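Local coordinates for protein probable chitinase A (Chromobacterium violaceum, PDB 4TX8) that probably hydrolyses internal glycosidic bonds of chitin as a family 18 endochitinase, with a catalytic barrel and a small carbohydrate-binding module, at residues H107-Y112 with A131-I136; Q195-V200 with V239-A244. One frame throughout, in Å; residues are numbered along the deposited sequence.

Contact 1. Residues H107-Y112 with A131-I136; sequences HALVGY and ADWDVI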
# COMPACT_ATOMS: atom_id res chain seq x y z
N HIS A 107 11.08 6.76 8.15
CA HIS A 107 11.09 5.40 7.64
C HIS A 107 9.75 4.76 7.96
O HIS A 107 9.52 4.28 9.07
CB HIS A 107 12.26 4.62 8.23
CG HIS A 107 13.59 5.26 7.99
ND1 HIS A 107 14.48 5.53 9.00
CD2 HIS A 107 14.16 5.70 6.84
CE1 HIS A 107 15.56 6.11 8.49
NE2 HIS A 107 15.39 6.22 7.18
N ALA A 108 8.86 4.78 6.98
CA ALA A 108 7.45 4.48 7.21
C ALA A 108 7.05 3.07 6.83
O ALA A 108 7.58 2.50 5.87
CB ALA A 108 6.59 5.49 6.46
N LEU A 109 6.12 2.51 7.59
CA LEU A 109 5.41 1.31 7.20
C LEU A 109 4.02 1.73 6.74
O LEU A 109 3.23 2.25 7.53
CB LEU A 109 5.31 0.30 8.35
CG LEU A 109 5.25 -1.20 8.06
CD1 LEU A 109 4.40 -1.92 9.11
CD2 LEU A 109 4.76 -1.54 6.66
N VAL A 110 3.74 1.53 5.46
CA VAL A 110 2.46 1.90 4.87
C VAL A 110 1.63 0.65 4.63
O VAL A 110 2.13 -0.34 4.10
CB VAL A 110 2.65 2.65 3.53
CG1 VAL A 110 1.31 2.99 2.90
CG2 VAL A 110 3.50 3.90 3.73
N GLY A 111 0.36 0.68 5.04
CA GLY A 111 -0.52 -0.46 4.85
C GLY A 111 -1.94 -0.08 4.51
O GLY A 111 -2.42 1.00 4.87
N TYR A 112 -2.63 -0.99 3.81
CA TYR A 112 -4.02 -0.76 3.43
C TYR A 112 -4.98 -1.39 4.44
O TYR A 112 -4.83 -2.54 4.83
CB TYR A 112 -4.30 -1.32 2.03
CG TYR A 112 -3.67 -0.53 0.92
CD1 TYR A 112 -2.32 -0.68 0.60
CD2 TYR A 112 -4.42 0.39 0.19
CE1 TYR A 112 -1.74 0.06 -0.42
CE2 TYR A 112 -3.85 1.13 -0.84
CZ TYR A 112 -2.51 0.96 -1.13
OH TYR A 112 -1.95 1.69 -2.15
N ALA A 131 0.25 0.04 16.39
CA ALA A 131 1.16 1.18 16.38
C ALA A 131 2.31 1.03 15.38
O ALA A 131 3.01 1.99 15.10
CB ALA A 131 1.71 1.41 17.78
N ASP A 132 2.51 -0.18 14.86
CA ASP A 132 3.59 -0.43 13.90
C ASP A 132 3.34 0.22 12.54
O ASP A 132 4.25 0.37 11.74
CB ASP A 132 3.82 -1.93 13.71
CG ASP A 132 4.59 -2.55 14.86
OD1 ASP A 132 5.43 -1.85 15.47
OD2 ASP A 132 4.36 -3.75 15.15
N TRP A 133 2.09 0.60 12.28
CA TRP A 133 1.74 1.24 11.01
C TRP A 133 1.89 2.75 11.10
O TRP A 133 1.41 3.38 12.04
CB TRP A 133 0.31 0.87 10.61
CG TRP A 133 0.10 -0.61 10.49
CD1 TRP A 133 -0.44 -1.45 11.42
CD2 TRP A 133 0.46 -1.43 9.37
NE1 TRP A 133 -0.45 -2.74 10.94
CE2 TRP A 133 0.09 -2.76 9.68
CE3 TRP A 133 1.04 -1.18 8.12
CZ2 TRP A 133 0.30 -3.82 8.81
CZ3 TRP A 133 1.24 -2.24 7.25
CH2 TRP A 133 0.87 -3.54 7.59
N ASP A 134 2.56 3.34 10.11
CA ASP A 134 2.81 4.78 10.10
C ASP A 134 1.85 5.51 9.17
O ASP A 134 1.50 6.67 9.41
CB ASP A 134 4.25 5.07 9.68
CG ASP A 134 5.25 4.48 10.64
OD1 ASP A 134 5.20 4.82 11.84
OD2 ASP A 134 6.09 3.66 10.20
N VAL A 135 1.44 4.85 8.10
CA VAL A 135 0.43 5.40 7.20
C VAL A 135 -0.66 4.36 7.00
O VAL A 135 -0.41 3.24 6.55
CB VAL A 135 1.01 5.82 5.84
CG1 VAL A 135 -0.07 6.43 4.97
CG2 VAL A 135 2.16 6.81 6.03
N ILE A 136 -1.88 4.74 7.36
CA ILE A 136 -3.04 3.86 7.23
C ILE A 136 -3.85 4.26 6.00
O ILE A 136 -4.45 5.34 5.98
CB ILE A 136 -3.92 3.90 8.48
CG1 ILE A 136 -3.09 3.58 9.73
CG2 ILE A 136 -5.08 2.94 8.35
CD1 ILE A 136 -3.77 3.92 11.03
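With CG of Leu109 anti to its backbone N (chi1 -151°) and CG of Trp133 beside its own backbone N (chi1 -58°), the leucine and the indole are brought together on one side of the joined chains. Leu109 CD1 lies over a face of the six-membered ring, displaced toward the rim and 3.8 Å from its centroid, a CH-pi contact. Leu109 CD2 meets the ring atom CZ3. That same CZ3 comes within 3.5 Å of Gly111 CA; Gly111, with no side chain, has the indole lying directly against its CA.

Before the parallel pairing begins, Asp134 substitutes for a strand partner. Its OD2 accepts from Leu109 N at 2.9 Å, using the lone pair directed away from OD1, and its backbone N donates to Leu109 O, in the carbonyl plane at 2.9 Å. Leu109 O takes a second donor, Val135 N, tilted out of that plane at 3.2 Å, and this bond opens the parallel pairing. Gly111 N to Val135 O, at 3.1 Å, completes the bridge that brackets Val110 and Val135. On the sheet face opposite the leucine and the indole, these two valines lie side by side, Val110 CG2 packing on Val135 CB at 3.8 Å.

The pairing joins the first two parallel strands of the GH18 barrel, 108-114 and 135-143. Strand 393-397 flanks 108-114 on its other edge and closes the barrel, and Met395 touches Val110. Helix 410-417 packs against the Leu109 and Trp133 side, through Leu417 and Ser410 respectively, while Thr396 of strand 393-397 touches both side chains.

Contact 2. Residues Q195-V200 with V239-A244; sequences QVQNFV and VKQLKA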
# COMPACT_ATOMS: atom_id res chain seq x y z
N GLN A 195 -15.78 16.17 -15.79
CA GLN A 195 -15.52 15.04 -14.92
C GLN A 195 -14.41 15.37 -13.94
O GLN A 195 -14.45 14.97 -12.77
CB GLN A 195 -15.17 13.80 -15.75
CG GLN A 195 -16.33 13.33 -16.61
CD GLN A 195 -15.97 12.17 -17.51
OE1 GLN A 195 -14.80 11.92 -17.79
NE2 GLN A 195 -16.98 11.44 -17.97
N VAL A 196 -13.42 16.12 -14.41
CA VAL A 196 -12.34 16.62 -13.56
C VAL A 196 -12.91 17.42 -12.39
O VAL A 196 -12.52 17.22 -11.24
CB VAL A 196 -11.35 17.50 -14.36
CG1 VAL A 196 -10.41 18.24 -13.42
CG2 VAL A 196 -10.57 16.65 -15.35
N GLN A 197 -13.86 18.31 -12.69
CA GLN A 197 -14.47 19.13 -11.66
C GLN A 197 -15.26 18.30 -10.65
O GLN A 197 -15.20 18.56 -9.45
CB GLN A 197 -15.37 20.20 -12.28
CG GLN A 197 -14.59 21.28 -13.02
CD GLN A 197 -13.51 21.91 -12.16
OE1 GLN A 197 -12.32 21.83 -12.48
NE2 GLN A 197 -13.92 22.52 -11.06
N ASN A 198 -15.98 17.29 -11.13
CA ASN A 198 -16.72 16.39 -10.25
C ASN A 198 -15.77 15.61 -9.34
O ASN A 198 -16.04 15.41 -8.16
CB ASN A 198 -17.59 15.42 -11.05
CG ASN A 198 -18.78 16.10 -11.70
OD1 ASN A 198 -19.19 17.19 -11.29
ND2 ASN A 198 -19.35 15.46 -12.71
N PHE A 199 -14.65 15.18 -9.92
CA PHE A 199 -13.58 14.50 -9.19
C PHE A 199 -13.08 15.38 -8.06
O PHE A 199 -13.07 14.98 -6.90
CB PHE A 199 -12.44 14.14 -10.16
CG PHE A 199 -11.29 13.42 -9.51
CD1 PHE A 199 -10.23 14.12 -8.95
CD2 PHE A 199 -11.23 12.03 -9.51
CE1 PHE A 199 -9.16 13.47 -8.38
CE2 PHE A 199 -10.16 11.37 -8.94
CZ PHE A 199 -9.12 12.09 -8.38
N VAL A 200 -12.67 16.59 -8.42
CA VAL A 200 -12.10 17.53 -7.46
C VAL A 200 -13.09 17.87 -6.35
O VAL A 200 -12.77 17.75 -5.17
CB VAL A 200 -11.66 18.83 -8.17
CG1 VAL A 200 -11.36 19.92 -7.16
CG2 VAL A 200 -10.44 18.56 -9.05
N VAL A 239 -5.64 16.29 -9.46
CA VAL A 239 -4.98 16.19 -8.16
C VAL A 239 -4.42 17.55 -7.74
O VAL A 239 -4.54 17.95 -6.58
CB VAL A 239 -3.85 15.13 -8.18
CG1 VAL A 239 -3.09 15.13 -6.87
CG2 VAL A 239 -4.44 13.75 -8.44
N LYS A 240 -3.84 18.28 -8.69
CA LYS A 240 -3.33 19.63 -8.43
C LYS A 240 -4.43 20.58 -7.96
O LYS A 240 -4.22 21.37 -7.03
CB LYS A 240 -2.66 20.19 -9.68
CG LYS A 240 -1.31 19.58 -10.00
CD LYS A 240 -0.87 19.98 -11.40
CE LYS A 240 0.37 20.84 -11.38
NZ LYS A 240 1.60 20.06 -11.06
N GLN A 241 -5.60 20.50 -8.60
CA GLN A 241 -6.73 21.36 -8.24
C GLN A 241 -7.27 21.00 -6.86
O GLN A 241 -7.61 21.88 -6.07
CB GLN A 241 -7.84 21.26 -9.28
CG GLN A 241 -7.52 21.93 -10.61
CD GLN A 241 -8.63 21.77 -11.63
OE1 GLN A 241 -8.42 21.27 -12.74
NE2 GLN A 241 -9.83 22.20 -11.26
N LEU A 242 -7.33 19.70 -6.59
CA LEU A 242 -7.78 19.20 -5.30
C LEU A 242 -6.86 19.67 -4.19
O LEU A 242 -7.32 20.16 -3.16
CB LEU A 242 -7.87 17.68 -5.31
CG LEU A 242 -8.18 17.02 -3.97
CD1 LEU A 242 -9.49 17.54 -3.40
CD2 LEU A 242 -8.22 15.50 -4.10
N LYS A 243 -5.55 19.52 -4.39
CA LYS A 243 -4.59 19.93 -3.37
C LYS A 243 -4.63 21.44 -3.13
O LYS A 243 -4.49 21.89 -1.99
CB LYS A 243 -3.17 19.51 -3.76
CG LYS A 243 -2.10 20.17 -2.88
CD LYS A 243 -0.71 19.66 -3.19
CE LYS A 243 0.30 20.30 -2.26
NZ LYS A 243 1.60 19.58 -2.31
N ALA A 244 -4.84 22.21 -4.20
CA ALA A 244 -4.94 23.66 -4.08
C ALA A 244 -6.06 24.04 -3.12
O ALA A 244 -5.92 24.97 -2.32
CB ALA A 244 -5.16 24.30 -5.44
O HOH W 1 -10.11 21.47 -15.13
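Helices 193-210 and 230-246 run in broadly the same direction where Val200 and Leu242 pass each other, their local axes 9.4 Å apart at closest approach and crossing at -38°. Val200 points at the second helix: its CG2 rests on Gln241 CB at 3.8 Å, and its CG1 lies near the backbone of Leu242. Leu242 reaches back with CD1, which comes to 3.7 Å from Val200 O. Val196, one turn earlier, sets CG1 against Gln241 OE1.

Both helices belong to the layer outside the parallel strands of the TIM barrel, and strands 214-218 and 251-254 follow them in the chain, as the alternating beta/alpha order of the fold requires. Two glutamines also meet. Gln197 starts away from the partner helix, but the bend at chi2 (-53°) turns its CD back. Its OE1 accepts from Gln241 NE2 at 2.8 Å. The donor sits in the carbonyl plane on a lone pair, and the two amides are nearly coplanar, 19° apart. This bond belongs to the conformer given here; Gln197 has a second. Gln241 OE1 accepts from a water at 2.9 Å and from Ser237 OG, which holds the amide from its own helix.

Contact 1 and contact 2 occupy different layers of the same GH18 barrel: 107-112 with 131-136 joins two strands of its wall, whereas 195-200 with 239-244 packs two helices of its outer layer. Their centres are about 26 Å apart and their nearest atoms about 14 Å, with no touch between them. The centre of contact 1 is about 9 Å from the centre of the molecule, that of contact 2 about 22 Å. In contact 1 the Val110 side chain is about 8 Å from that of Ala255, a calcium-binding residue, and about 12 Å from the ion itself; contact 2 lies away from the metal and sugar sites. The bound NAG contacts the separate N-terminal part, about 12 Å from the Asp132 side chain.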